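Local coordinates for ReP1-NCXSQ (Loligo pealei, PDB 3PPT), which binds and may transport fatty acids such as palmitoleate, also binds phosphoinositides, and when phosphorylated stimulates the squid optic nerve sodium/calcium exchanger, at residues Thr39-Ile44 against Lys52-Phe57. Sequence-based numbering, arbitrary orientation. Where two conformers were deposited one is given.
Sequences TQEIKI and KTSTTF. With PAM (palmitoleic acid), chain B.
Four backbone hydrogen bonds join Thr39-Glu41 to Lys52-Ser54 as antiparallel strands. Thr39 and Ser54 exchange one pair, Glu41 and Lys52 the other, and every donor lies in the plane of its acceptor carbonyl; the straightest, Lys52 N to Glu41 O, spans 2.9 Å with 169° at the hydrogen. Between these pairs Gln40 and Thr53 form a non-hydrogen-bonded pair, their CA atoms 4.5 Å apart, where Gln40 CA makes a CA-H...O contact with Lys52 O, and Thr53 CA one with Thr39 O.

On the face bearing Thr39, Glu41, Lys52 and Ser54, one water ties the strands together. It lies within hydrogen-bonding distance of Glu41 OE1, Lys52 O, Thr39 OG1 and Ser54 OG, the last two both at 2.8 Å. Thr39 OG1 sits between its own backbone N and carbonyl carbon (chi1 63°), 3.5 Å from Ser54 CB. Lys52 runs alongside Glu41 but bends at chi3 and chi4, taking NZ to a salt bridge with Asp61.

The two strands make a beta hairpin in the fatty-acid-binding protein barrel, and Gln40 and Thr53 line the interior side by side, where the palmitoleic acid is bound. Gln40 CG packs 3.6 Å from Thr53 OG1.

The extended Gln40 chain brings NE2 within 2.9 Å of the palmitoleate O1, while OE1 accepts from Arg105; Tyr127 and Arg125 hydrogen-bond the ligand. An alanine here, lacking the amide, would probably leave Arg105 NE less well held and the carboxyl group less firmly placed without its contact with NE2. The terminal C16 lies 3.1 Å from Thr53 O, and farther back along the chain C12 meets the edge of the Phe57 ring at CE1, 3.6 Å away.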
ATOM      1  N   THR A  39       2.657  -1.425   9.905  1.00  9.50           N
ATOM      2  CA  THR A  39       1.788  -0.288  10.144  1.00  9.79           C
ATOM      3  C   THR A  39       1.837   0.626   8.927  1.00 10.05           C
ATOM      4  O   THR A  39       2.855   0.703   8.229  1.00 11.01           O
ATOM      5  CB  THR A  39       2.199   0.528  11.369  1.00 11.28           C
ATOM      6  OG1 THR A  39       3.503   1.089  11.160  1.00 12.74           O
ATOM      7  CG2 THR A  39       2.175  -0.353  12.619  1.00 11.55           C
ATOM      8  N   GLN A  40       0.742   1.339   8.697  1.00  9.78           N
ATOM      9  CA  GLN A  40       0.728   2.431   7.733  1.00 10.36           C
ATOM     10  C   GLN A  40       0.298   3.692   8.450  1.00 10.85           C
ATOM     11  O   GLN A  40      -0.689   3.693   9.204  1.00 12.01           O
ATOM     12  CB  GLN A  40      -0.212   2.151   6.562  1.00 10.19           C
ATOM     13  CG  GLN A  40       0.311   1.065   5.628  1.00 10.61           C
ATOM     14  CD  GLN A  40      -0.519   0.922   4.361  1.00 10.53           C
ATOM     15  OE1 GLN A  40      -1.120   1.894   3.892  1.00 11.06           O
ATOM     16  NE2 GLN A  40      -0.542  -0.285   3.786  1.00 12.15           N
ATOM     17  N   GLU A  41       1.027   4.770   8.203  0.61 11.06           N
ATOM     18  CA  GLU A  41       0.661   6.073   8.718  0.61 11.31           C
ATOM     19  C   GLU A  41       0.438   6.990   7.545  0.61 11.52           C
ATOM     20  O   GLU A  41       1.338   7.209   6.730  0.61 11.82           O
ATOM     21  CB  GLU A  41       1.752   6.594   9.624  0.61 13.00           C
ATOM     22  CG  GLU A  41       1.752   5.852  10.923  0.61 13.84           C
ATOM     23  CD  GLU A  41       2.964   6.143  11.750  0.61 14.74           C
ATOM     24  OE1 GLU A  41       4.043   5.647  11.372  0.61 15.41           O
ATOM     25  OE2 GLU A  41       2.833   6.859  12.772  0.61 14.94           O
ATOM     26  N   ILE A  42      -0.785   7.496   7.454  1.00 11.81           N
ATOM     27  CA  ILE A  42      -1.215   8.252   6.296  1.00 12.11           C
ATOM     28  C   ILE A  42      -1.556   9.660   6.749  1.00 12.61           C
ATOM     29  O   ILE A  42      -2.311   9.855   7.711  1.00 13.59           O
ATOM     30  CB  ILE A  42      -2.448   7.567   5.656  1.00 12.02           C
ATOM     31  CG1 ILE A  42      -2.077   6.142   5.210  1.00 12.29           C
ATOM     32  CG2 ILE A  42      -3.029   8.408   4.513  1.00 12.70           C
ATOM     33  CD1 ILE A  42      -3.222   5.355   4.603  1.00 13.22           C
ATOM     34  N   LYS A  43      -0.961  10.634   6.074  1.00 13.04           N
ATOM     35  CA  LYS A  43      -1.227  12.041   6.339  1.00 14.79           C
ATOM     36  C   LYS A  43      -1.781  12.680   5.082  1.00 14.14           C
ATOM     37  O   LYS A  43      -1.347  12.355   3.970  1.00 13.26           O
ATOM     38  CB  LYS A  43       0.052  12.755   6.762  1.00 18.31           C
ATOM     39  CG  LYS A  43       0.594  12.259   8.086  1.00 21.06           C
ATOM     40  CD  LYS A  43       2.019  12.724   8.320  1.00 24.38           C
ATOM     41  CE  LYS A  43       2.566  12.136   9.601  1.00 27.10           C
ATOM     42  NZ  LYS A  43       2.015  12.832  10.790  1.00 28.75           N
ATOM     43  N   ILE A  44      -2.751  13.574   5.258  1.00 13.99           N
ATOM     44  CA  ILE A  44      -3.396  14.233   4.138  1.00 14.53           C
ATOM     45  C   ILE A  44      -3.537  15.711   4.447  1.00 15.09           C
ATOM     46  O   ILE A  44      -4.029  16.090   5.517  1.00 16.24           O
ATOM     47  CB  ILE A  44      -4.787  13.651   3.873  1.00 15.23           C
ATOM     48  CG1 ILE A  44      -4.689  12.140   3.666  1.00 15.87           C
ATOM     49  CG2 ILE A  44      -5.410  14.291   2.629  1.00 16.16           C
ATOM     50  CD1 ILE A  44      -6.030  11.456   3.693  1.00 16.43           C
ATOM     51  N   LYS A  52       3.645   6.267   5.200  1.00 10.30           N
ATOM     52  CA  LYS A  52       4.798   5.560   5.748  1.00 10.45           C
ATOM     53  C   LYS A  52       4.364   4.151   6.115  1.00  9.50           C
ATOM     54  O   LYS A  52       3.447   3.967   6.920  1.00 10.39           O
ATOM     55  CB  LYS A  52       5.352   6.277   6.990  1.00 11.85           C
ATOM     56  CG  LYS A  52       6.519   5.522   7.633  1.00 12.82           C
ATOM     57  CD  LYS A  52       6.988   6.141   8.953  1.00 15.46           C
ATOM     58  CE  LYS A  52       7.583   7.509   8.769  1.00 18.70           C
ATOM     59  NZ  LYS A  52       8.878   7.467   8.044  1.00 20.84           N
ATOM     60  N   THR A  53       5.021   3.157   5.524  1.00  9.66           N
ATOM     61  CA  THR A  53       4.730   1.760   5.840  1.00 10.15           C
ATOM     62  C   THR A  53       5.935   1.190   6.553  1.00  9.98           C
ATOM     63  O   THR A  53       7.031   1.190   5.995  1.00 11.08           O
ATOM     64  CB  THR A  53       4.433   0.920   4.576  1.00 10.40           C
ATOM     65  OG1 THR A  53       3.396   1.561   3.815  1.00 10.69           O
ATOM     66  CG2 THR A  53       3.981  -0.480   4.963  1.00 11.21           C
ATOM     67  N   SER A  54       5.730   0.726   7.783  1.00  8.84           N
ATOM     68  CA  SER A  54       6.839   0.329   8.658  1.00 10.20           C
ATOM     69  C   SER A  54       6.763  -1.137   9.053  1.00  9.20           C
ATOM     70  O   SER A  54       5.688  -1.642   9.365  1.00 10.04           O
ATOM     71  CB  SER A  54       6.818   1.165   9.947  1.00 12.09           C
ATOM     72  OG  SER A  54       6.866   2.567   9.712  1.00 13.96           O
ATOM     73  N   THR A  55       7.915  -1.806   9.054  1.00 10.08           N
ATOM     74  CA  THR A  55       8.063  -3.149   9.609  1.00  9.71           C
ATOM     75  C   THR A  55       9.370  -3.184  10.397  1.00 10.54           C
ATOM     76  O   THR A  55      10.107  -2.206  10.419  1.00 10.27           O
ATOM     77  CB  THR A  55       8.154  -4.226   8.503  1.00 10.38           C
ATOM     78  OG1 THR A  55       9.373  -4.045   7.765  1.00 10.69           O
ATOM     79  CG2 THR A  55       6.949  -4.177   7.555  1.00 11.83           C
ATOM     80  N   THR A  56       9.691  -4.331  10.987  1.00 10.40           N
ATOM     81  CA  THR A  56      10.935  -4.435  11.743  1.00 11.29           C
ATOM     82  C   THR A  56      12.180  -4.443  10.862  1.00 10.23           C
ATOM     83  O   THR A  56      13.281  -4.227  11.369  1.00 11.67           O
ATOM     84  CB  THR A  56      10.969  -5.690  12.622  1.00 12.76           C
ATOM     85  OG1 THR A  56      10.922  -6.862  11.798  1.00 14.64           O
ATOM     86  CG2 THR A  56       9.819  -5.704  13.608  1.00 13.96           C
ATOM     87  N   PHE A  57      12.012  -4.708   9.563  1.00  9.89           N
ATOM     88  CA  PHE A  57      13.152  -4.906   8.663  1.00 10.54           C
ATOM     89  C   PHE A  57      13.235  -3.887   7.530  1.00 11.43           C
ATOM     90  O   PHE A  57      14.272  -3.785   6.889  1.00 13.11           O
ATOM     91  CB  PHE A  57      13.144  -6.327   8.077  1.00 12.01           C
ATOM     92  CG  PHE A  57      11.900  -6.652   7.302  1.00 12.48           C
ATOM     93  CD1 PHE A  57      11.826  -6.413   5.934  1.00 14.24           C
ATOM     94  CD2 PHE A  57      10.795  -7.182   7.947  1.00 13.96           C
ATOM     95  CE1 PHE A  57      10.664  -6.705   5.224  1.00 15.12           C
ATOM     96  CE2 PHE A  57       9.640  -7.466   7.253  1.00 15.77           C
ATOM     97  CZ  PHE A  57       9.570  -7.229   5.889  1.00 15.94           C
TER
HETATM   98  C1  PAM B 500       1.069  -3.574   2.577  0.84 11.82           C
HETATM   99  O1  PAM B 500       1.220  -2.332   2.703  0.84 12.15           O
HETATM  100  O2  PAM B 500       0.437  -4.246   3.427  0.84 11.73           O
HETATM  101  C2  PAM B 500       1.651  -4.302   1.376  0.84 13.31           C
HETATM  102  C3  PAM B 500       2.609  -3.455   0.551  0.84 14.01           C
HETATM  103  C4  PAM B 500       3.203  -4.269  -0.597  0.84 14.65           C
HETATM  104  C5  PAM B 500       4.277  -3.459  -1.322  0.84 14.94           C
HETATM  105  C6  PAM B 500       4.912  -4.171  -2.513  0.84 15.25           C
HETATM  106  C7  PAM B 500       5.525  -5.513  -2.135  1.00 16.75           C
HETATM  107  C8  PAM B 500       6.637  -5.343  -1.109  1.00 18.51           C
HETATM  108  C9  PAM B 500       7.195  -6.691  -0.731  1.00 19.64           C
HETATM  109  C10 PAM B 500       8.175  -6.824   0.166  0.84 20.46           C
HETATM  110  C11 PAM B 500       8.791  -5.640   0.871  0.84 22.76           C
HETATM  111  C12 PAM B 500       8.591  -5.793   2.372  0.84 24.76           C
HETATM  112  C13 PAM B 500       7.533  -4.841   2.904  0.84 26.38           C
HETATM  113  C14 PAM B 500       8.061  -3.413   2.940  0.84 26.53           C
HETATM  114  C15 PAM B 500       7.035  -2.494   3.587  0.84 26.10           C
HETATM  115  C16 PAM B 500       7.697  -1.511   4.521  0.84 25.12           C
HETATM  116  O   HOH W   1       4.182   3.382   9.710  1.00 12.99           O